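Local coordinates for metallo-beta-lactamase domain-containing protein (Thermotoga maritima, PDB 3H3E) that is of unknown function but binds zinc in a metallo-beta-lactamase fold and is probably a metal-dependent enzyme, with hydrolase or transferase activity proposed, at residues I185-A193 / I220-V229; I126-P135 / F160-R169. The protein carries 2 engineered substitutions. All blocks are in the same frame, centred on the assembly; numbering follows the deposited sequence.

Contact 1 (I185-A193 / I220-V229); sequences IDNILLDIA and IVKAFNELGV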
# COMPACT_ATOMS: atom_id res chain seq x y z
N ILE A 185 0.46 9.07 -5.66
CA ILE A 185 1.69 8.69 -4.98
C ILE A 185 2.52 9.93 -4.73
O ILE A 185 3.22 10.03 -3.72
CB ILE A 185 2.48 7.64 -5.75
CG1 ILE A 185 3.73 7.22 -4.98
CG2 ILE A 185 2.89 8.17 -7.10
CD1 ILE A 185 3.52 6.88 -3.56
N ASP A 186 2.43 10.89 -5.64
CA ASP A 186 3.04 12.20 -5.45
C ASP A 186 2.44 12.98 -4.26
O ASP A 186 3.18 13.56 -3.47
CB ASP A 186 3.00 13.04 -6.73
CG ASP A 186 1.58 13.26 -7.29
OD1 ASP A 186 0.68 12.42 -7.07
OD2 ASP A 186 1.37 14.28 -7.98
N ASN A 187 1.12 13.01 -4.15
CA ASN A 187 0.47 13.65 -3.00
C ASN A 187 0.88 12.98 -1.72
O ASN A 187 1.06 13.62 -0.68
CB ASN A 187 -1.05 13.60 -3.15
CG ASN A 187 -1.55 14.60 -4.14
OD1 ASN A 187 -0.99 15.69 -4.25
ND2 ASN A 187 -2.58 14.25 -4.89
N ILE A 188 1.03 11.67 -1.80
CA ILE A 188 1.40 10.88 -0.65
C ILE A 188 2.78 11.26 -0.18
O ILE A 188 3.01 11.44 1.00
CB ILE A 188 1.29 9.38 -0.97
CG1 ILE A 188 -0.20 8.99 -1.05
CG2 ILE A 188 2.03 8.56 0.04
CD1 ILE A 188 -0.48 7.59 -1.54
N LEU A 189 3.71 11.42 -1.12
CA LEU A 189 5.10 11.72 -0.77
C LEU A 189 5.25 13.13 -0.25
O LEU A 189 5.99 13.37 0.69
CB LEU A 189 6.02 11.50 -1.96
CG LEU A 189 6.19 10.04 -2.41
CD1 LEU A 189 7.20 9.96 -3.52
CD2 LEU A 189 6.63 9.19 -1.25
N LEU A 190 4.55 14.07 -0.87
CA LEU A 190 4.54 15.45 -0.43
C LEU A 190 3.95 15.56 0.96
O LEU A 190 4.43 16.33 1.79
CB LEU A 190 3.74 16.31 -1.41
CG LEU A 190 4.24 16.38 -2.86
CD1 LEU A 190 3.15 16.87 -3.80
CD2 LEU A 190 5.45 17.29 -2.93
N ASP A 191 2.89 14.81 1.24
CA ASP A 191 2.34 14.82 2.59
C ASP A 191 3.40 14.37 3.58
O ASP A 191 3.54 14.94 4.65
CB ASP A 191 1.08 13.96 2.69
CG ASP A 191 -0.20 14.75 2.40
OD1 ASP A 191 -0.13 15.78 1.70
OD2 ASP A 191 -1.28 14.34 2.89
N ILE A 192 4.14 13.33 3.22
CA ILE A 192 5.23 12.81 4.04
C ILE A 192 6.33 13.86 4.21
O ILE A 192 6.76 14.16 5.32
CB ILE A 192 5.77 11.53 3.42
CG1 ILE A 192 4.70 10.45 3.48
CG2 ILE A 192 7.01 11.09 4.13
CD1 ILE A 192 5.07 9.20 2.77
N ALA A 193 6.77 14.42 3.10
CA ALA A 193 7.72 15.53 3.06
C ALA A 193 7.40 16.73 3.98
O ALA A 193 8.32 17.40 4.48
CB ALA A 193 7.85 16.00 1.63
N ILE A 220 4.84 12.71 -12.00
CA ILE A 220 5.00 11.96 -10.76
C ILE A 220 6.46 11.57 -10.57
O ILE A 220 7.03 11.81 -9.50
CB ILE A 220 4.09 10.71 -10.75
CG1 ILE A 220 2.67 11.10 -10.37
CG2 ILE A 220 4.61 9.64 -9.78
CD1 ILE A 220 1.66 10.02 -10.65
N VAL A 221 7.06 11.01 -11.61
CA VAL A 221 8.48 10.70 -11.58
C VAL A 221 9.30 11.94 -11.22
O VAL A 221 10.27 11.86 -10.48
CB VAL A 221 8.97 10.18 -12.91
CG1 VAL A 221 10.46 9.91 -12.84
CG2 VAL A 221 8.21 8.90 -13.28
N LYS A 222 8.88 13.08 -11.76
CA LYS A 222 9.50 14.35 -11.46
C LYS A 222 9.47 14.61 -9.96
O LYS A 222 10.48 15.05 -9.40
CB LYS A 222 8.80 15.48 -12.23
CG LYS A 222 9.41 16.86 -12.08
CD LYS A 222 8.39 17.95 -12.45
CE LYS A 222 8.98 19.38 -12.42
NZ LYS A 222 9.60 19.80 -13.73
N ALA A 223 8.35 14.31 -9.30
CA ALA A 223 8.24 14.50 -7.85
C ALA A 223 9.18 13.58 -7.08
O ALA A 223 9.82 14.00 -6.12
CB ALA A 223 6.81 14.31 -7.36
N PHE A 224 9.26 12.32 -7.50
CA PHE A 224 10.21 11.40 -6.89
C PHE A 224 11.61 12.00 -6.97
O PHE A 224 12.34 12.04 -5.98
CB PHE A 224 10.18 10.05 -7.60
CG PHE A 224 9.11 9.10 -7.09
CD1 PHE A 224 7.79 9.26 -7.45
CD2 PHE A 224 9.45 8.02 -6.29
CE1 PHE A 224 6.83 8.38 -7.00
CE2 PHE A 224 8.48 7.13 -5.84
CZ PHE A 224 7.17 7.31 -6.19
N ASN A 225 11.98 12.50 -8.14
CA ASN A 225 13.30 13.10 -8.31
C ASN A 225 13.49 14.33 -7.45
O ASN A 225 14.47 14.44 -6.72
CB ASN A 225 13.54 13.45 -9.78
CG ASN A 225 13.79 12.22 -10.62
OD1 ASN A 225 14.19 11.17 -10.11
ND2 ASN A 225 13.56 12.34 -11.92
N GLU A 226 12.54 15.26 -7.54
CA GLU A 226 12.57 16.49 -6.77
C GLU A 226 12.76 16.22 -5.28
O GLU A 226 13.45 16.99 -4.59
CB GLU A 226 11.27 17.26 -6.95
CG GLU A 226 10.97 17.69 -8.37
CD GLU A 226 11.82 18.86 -8.82
OE1 GLU A 226 12.55 19.44 -7.98
OE2 GLU A 226 11.75 19.20 -10.02
N LEU A 227 12.14 15.15 -4.78
CA LEU A 227 12.18 14.86 -3.35
C LEU A 227 13.40 14.04 -2.97
O LEU A 227 13.59 13.71 -1.81
CB LEU A 227 10.90 14.17 -2.87
CG LEU A 227 9.56 14.94 -2.97
CD1 LEU A 227 8.40 14.04 -2.60
CD2 LEU A 227 9.52 16.18 -2.09
N GLY A 228 14.23 13.72 -3.96
CA GLY A 228 15.46 12.98 -3.73
C GLY A 228 15.27 11.53 -3.33
O GLY A 228 16.09 10.97 -2.60
N VAL A 229 14.19 10.90 -3.79
CA VAL A 229 13.99 9.49 -3.51
C VAL A 229 15.07 8.68 -4.23
O VAL A 229 15.37 8.92 -5.40
CB VAL A 229 12.59 9.01 -3.94
CG1 VAL A 229 12.41 7.55 -3.61
CG2 VAL A 229 11.53 9.83 -3.24
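Ile185, Asp186 and Leu189 pack against Ile220, Ala223, Phe224 and Leu227 in an apolar contact between two neighbouring, nearly parallel helices on the outer face of a beta sheet. In this metallo-beta-lactamase fold the chain runs strand 173-178, helix 185-193, strand 200-204, helix 214-226, strand 231-235; these three strands are parallel neighbours, so the helices belong to consecutive beta-alpha-beta crossovers. The segment axes approach to 9.5 Å and diverge by only 22°, which lets successive turns meet along the interface. At the N-terminal end, Ile185 CG2 lies 3.5 Å from Ile220 CG2, the two side chains crossing at about a right angle. With its CG1 anti to the backbone N (chi1 -177°), Ile185 also sends that carbon obliquely against Phe224 CZ. The first torsion of Asp186 (58°) sets its carboxylate beside Ile220 CG1, while its CB meets Ala223 CB at 4.1 Å; OD1 also forms a salt bridge with Lys141, so the carboxylate lies against Ile220 while its charge is paired outside the two helices. Towards the C-terminal end, Leu227 spreads its two methyls over the first helix: CD1 reaches Leu189 CB at 3.5 Å and CD2 approaches Ala193 CB. Gly228, with positive phi, closes the second helix in a Schellman motif, beyond which Val229 turns inward to strand 200-204. Phe224 also touches Val203 of that strand and makes an edge-to-face contact with Phe246. Leu189 CD1 sits almost on the normal of the Phe224 ring, 3.7 Å from its centroid, in a CH-pi contact over the face.

Contact 2 (I126-P135 / F160-R169); sequences IGKNMFLLGP and FEDEQTLVVR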
# COMPACT_ATOMS: atom_id res chain seq x y z
N ILE A 126 2.80 3.70 15.25
CA ILE A 126 2.47 2.29 15.40
C ILE A 126 3.37 1.66 16.43
O ILE A 126 2.92 1.14 17.45
CB ILE A 126 2.72 1.51 14.11
CG1 ILE A 126 1.73 1.88 13.03
CG2 ILE A 126 2.61 0.00 14.35
CD1 ILE A 126 2.12 1.22 11.76
N GLY A 127 4.66 1.67 16.12
CA GLY A 127 5.68 1.16 17.00
C GLY A 127 6.87 2.06 16.83
O GLY A 127 6.73 3.19 16.36
N LYS A 128 8.05 1.58 17.20
CA LYS A 128 9.21 2.44 17.11
C LYS A 128 9.53 2.77 15.65
O LYS A 128 9.72 1.88 14.81
CB LYS A 128 10.42 1.87 17.87
CG LYS A 128 11.26 0.82 17.16
CD LYS A 128 12.68 0.80 17.72
CE LYS A 128 13.56 -0.20 16.99
NZ LYS A 128 13.07 -1.60 17.15
N ASN A 129 9.51 4.06 15.36
CA ASN A 129 9.96 4.56 14.08
C ASN A 129 9.02 4.20 12.95
O ASN A 129 9.35 4.38 11.78
CB ASN A 129 11.39 4.09 13.81
CG ASN A 129 12.40 4.68 14.80
OD1 ASN A 129 12.54 5.90 14.91
ND2 ASN A 129 13.10 3.80 15.52
N MSE A 130 7.84 3.69 13.29
CA MSE A 130 6.83 3.36 12.30
C MSE A 130 5.60 4.23 12.51
O MSE A 130 5.16 4.45 13.64
CB MSE A 130 6.47 1.87 12.36
CG MSE A 130 7.54 0.96 11.73
SE MSE A 130 7.02 -0.74 11.46
CE MSE A 130 6.69 -1.19 13.16
N PHE A 131 5.05 4.74 11.40
CA PHE A 131 3.91 5.65 11.43
C PHE A 131 2.93 5.35 10.29
O PHE A 131 3.34 5.00 9.20
CB PHE A 131 4.37 7.09 11.21
CG PHE A 131 5.37 7.56 12.20
CD1 PHE A 131 6.72 7.38 11.96
CD2 PHE A 131 4.98 8.21 13.35
CE1 PHE A 131 7.66 7.81 12.86
CE2 PHE A 131 5.91 8.64 14.26
CZ PHE A 131 7.26 8.45 14.01
N LEU A 132 1.65 5.56 10.55
CA LEU A 132 0.66 5.52 9.50
C LEU A 132 0.25 6.94 9.19
O LEU A 132 -0.07 7.70 10.10
CB LEU A 132 -0.57 4.76 9.94
CG LEU A 132 -0.51 3.26 9.80
CD1 LEU A 132 -1.66 2.65 10.57
CD2 LEU A 132 -0.55 2.89 8.32
N LEU A 133 0.25 7.28 7.91
CA LEU A 133 -0.23 8.57 7.46
C LEU A 133 -1.56 8.44 6.76
O LEU A 133 -1.73 7.57 5.90
CB LEU A 133 0.80 9.25 6.57
CG LEU A 133 1.77 10.08 7.41
CD1 LEU A 133 2.70 9.15 8.15
CD2 LEU A 133 2.53 11.05 6.53
N GLY A 134 -2.49 9.30 7.11
CA GLY A 134 -3.86 9.21 6.63
C GLY A 134 -3.99 9.67 5.20
O GLY A 134 -2.99 9.91 4.52
N PRO A 135 -5.23 9.82 4.73
CA PRO A 135 -5.50 10.13 3.33
C PRO A 135 -4.68 11.33 2.89
O PRO A 135 -4.72 12.38 3.54
CB PRO A 135 -6.98 10.49 3.33
CG PRO A 135 -7.52 10.00 4.57
CD PRO A 135 -6.44 9.94 5.56
N PHE A 160 -11.44 7.95 -1.33
CA PHE A 160 -10.51 7.14 -0.57
C PHE A 160 -10.07 7.79 0.72
O PHE A 160 -8.89 7.83 1.05
CB PHE A 160 -9.34 6.71 -1.45
CG PHE A 160 -9.76 5.81 -2.57
CD1 PHE A 160 -10.20 6.33 -3.77
CD2 PHE A 160 -9.77 4.44 -2.40
CE1 PHE A 160 -10.62 5.49 -4.80
CE2 PHE A 160 -10.19 3.59 -3.43
CZ PHE A 160 -10.61 4.12 -4.62
N GLU A 161 -11.05 8.27 1.47
CA GLU A 161 -10.82 8.83 2.78
C GLU A 161 -10.28 7.76 3.73
O GLU A 161 -9.87 8.07 4.85
CB GLU A 161 -12.12 9.40 3.34
CG GLU A 161 -12.82 10.39 2.44
CD GLU A 161 -12.20 11.77 2.49
OE1 GLU A 161 -11.10 11.92 3.09
OE2 GLU A 161 -12.80 12.71 1.93
N ASP A 162 -10.28 6.52 3.25
CA ASP A 162 -9.79 5.38 4.03
C ASP A 162 -8.33 5.04 3.80
O ASP A 162 -7.77 4.24 4.52
CB ASP A 162 -10.61 4.13 3.73
CG ASP A 162 -10.63 3.79 2.25
OD1 ASP A 162 -10.85 4.70 1.42
OD2 ASP A 162 -10.44 2.60 1.90
N GLU A 163 -7.72 5.65 2.80
CA GLU A 163 -6.35 5.32 2.39
C GLU A 163 -5.30 5.78 3.37
O GLU A 163 -5.31 6.92 3.81
CB GLU A 163 -6.05 5.93 1.02
CG GLU A 163 -4.68 5.57 0.50
CD GLU A 163 -4.56 5.82 -0.99
OE1 GLU A 163 -4.25 6.97 -1.38
OE2 GLU A 163 -4.77 4.87 -1.77
N GLN A 164 -4.38 4.88 3.71
CA GLN A 164 -3.30 5.22 4.63
C GLN A 164 -2.00 4.58 4.18
O GLN A 164 -2.00 3.61 3.42
CB GLN A 164 -3.63 4.83 6.06
CG GLN A 164 -4.04 3.40 6.25
CD GLN A 164 -4.38 3.10 7.69
OE1 GLN A 164 -4.42 3.99 8.53
NE2 GLN A 164 -4.64 1.84 7.98
N THR A 165 -0.90 5.13 4.66
CA THR A 165 0.40 4.78 4.14
C THR A 165 1.36 4.58 5.30
O THR A 165 1.31 5.30 6.29
CB THR A 165 0.93 5.87 3.18
OG1 THR A 165 0.08 5.95 2.04
CG2 THR A 165 2.33 5.55 2.70
N LEU A 166 2.21 3.58 5.18
CA LEU A 166 3.16 3.29 6.23
C LEU A 166 4.47 4.02 5.98
O LEU A 166 4.97 4.06 4.86
CB LEU A 166 3.40 1.78 6.30
CG LEU A 166 4.47 1.27 7.25
CD1 LEU A 166 4.02 1.58 8.65
CD2 LEU A 166 4.70 -0.24 7.06
N VAL A 167 5.01 4.63 7.02
CA VAL A 167 6.33 5.23 6.95
C VAL A 167 7.21 4.62 8.05
O VAL A 167 6.86 4.63 9.23
CB VAL A 167 6.27 6.76 7.11
CG1 VAL A 167 7.66 7.38 6.98
CG2 VAL A 167 5.35 7.34 6.09
N VAL A 168 8.33 4.06 7.62
CA VAL A 168 9.30 3.49 8.53
C VAL A 168 10.51 4.40 8.51
O VAL A 168 11.10 4.64 7.45
CB VAL A 168 9.76 2.09 8.06
CG1 VAL A 168 10.67 1.45 9.11
CG2 VAL A 168 8.56 1.20 7.72
N ARG A 169 10.88 4.89 9.69
CA ARG A 169 12.00 5.81 9.84
C ARG A 169 13.27 5.01 10.10
O ARG A 169 13.40 4.31 11.10
CB ARG A 169 11.69 6.80 10.96
CG ARG A 169 12.74 7.86 11.19
CD ARG A 169 12.47 8.53 12.53
NE ARG A 169 11.69 9.76 12.41
CZ ARG A 169 10.79 10.16 13.30
NH1 ARG A 169 10.53 9.40 14.36
NH2 ARG A 169 10.13 11.31 13.12
O HOH W 1 -1.33 8.37 2.53
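The antiparallel pairing of Met130-Leu133 with Thr165-Val168 joins neighbouring strands of a mixed sheet; the loop leading into the second strand, at Phe160, comes close to the zinc site. Phe131 and Val167 form one hydrogen-bonded pair, with Val167 N to Phe131 O at 2.8 Å; Leu133 and Thr165 form the other. A further straight backbone bond, Arg169 N to Asn129 O (170° at the hydrogen), extends the register to the type II turn Gly127-Met130 of the adjoining hairpin. Side chains alternate between the two faces of the sheet. Beside Leu133 CD1, Val167 CG2 lies at 3.8 Å, on the same face as Phe131 and Thr165. On the other face Leu166 CD1 meets Ile126 CD1 at 3.7 Å, and selenomethionine Met130 runs alongside Val168. In the metallo-beta-lactamase fold, these strands form part of one of the two central sheets. At the end near the turn, Arg169, bent at chi3 (-95°), brings one guanidinium face over the edge of the Phe131 ring; NH1 is 3.4 Å from CZ of Phe131, and the planes stand 78° apart. Toward the zinc-site end, Gln164 lays its amide against the Leu132 methyls, OE1 being 3.7 Å from CD1 of Leu132, while its NE2 bonds Ile67 O. A water links Gly134 O, which it reaches at 3.0 Å, to Thr165 OG1. Beyond, Pro135 packs on the Phe160-Glu163 turn, whose Phe160 ring stacks on the zinc ligand His182. The Glu163 carboxylate receives the backbone N-H groups of His182, through OE2, and Arg183, through OE1.

Overall arrangement
The two contacts follow one another along the chain without nesting or crossing. Contact 2 comes first, closing a loop of 24 residues that carries strands 147-150 and 155-157 of a separate small sheet. Strand 165-170 then turns into strand 173-178, and the chain passes zinc ligand His182 to enter contact 1, which closes a 26-residue loop containing strand 200-204. Their centres lie 16 Å apart, yet they meet directly: Ile192 of helix 185-193 packs on Leu133 and Val167, and Ile188 on Thr165 and Glu163. Helix 185-193 is thus shared by the two contacts, with Ile188 and Ile192 on the paired strands and other residues on helix 214-226.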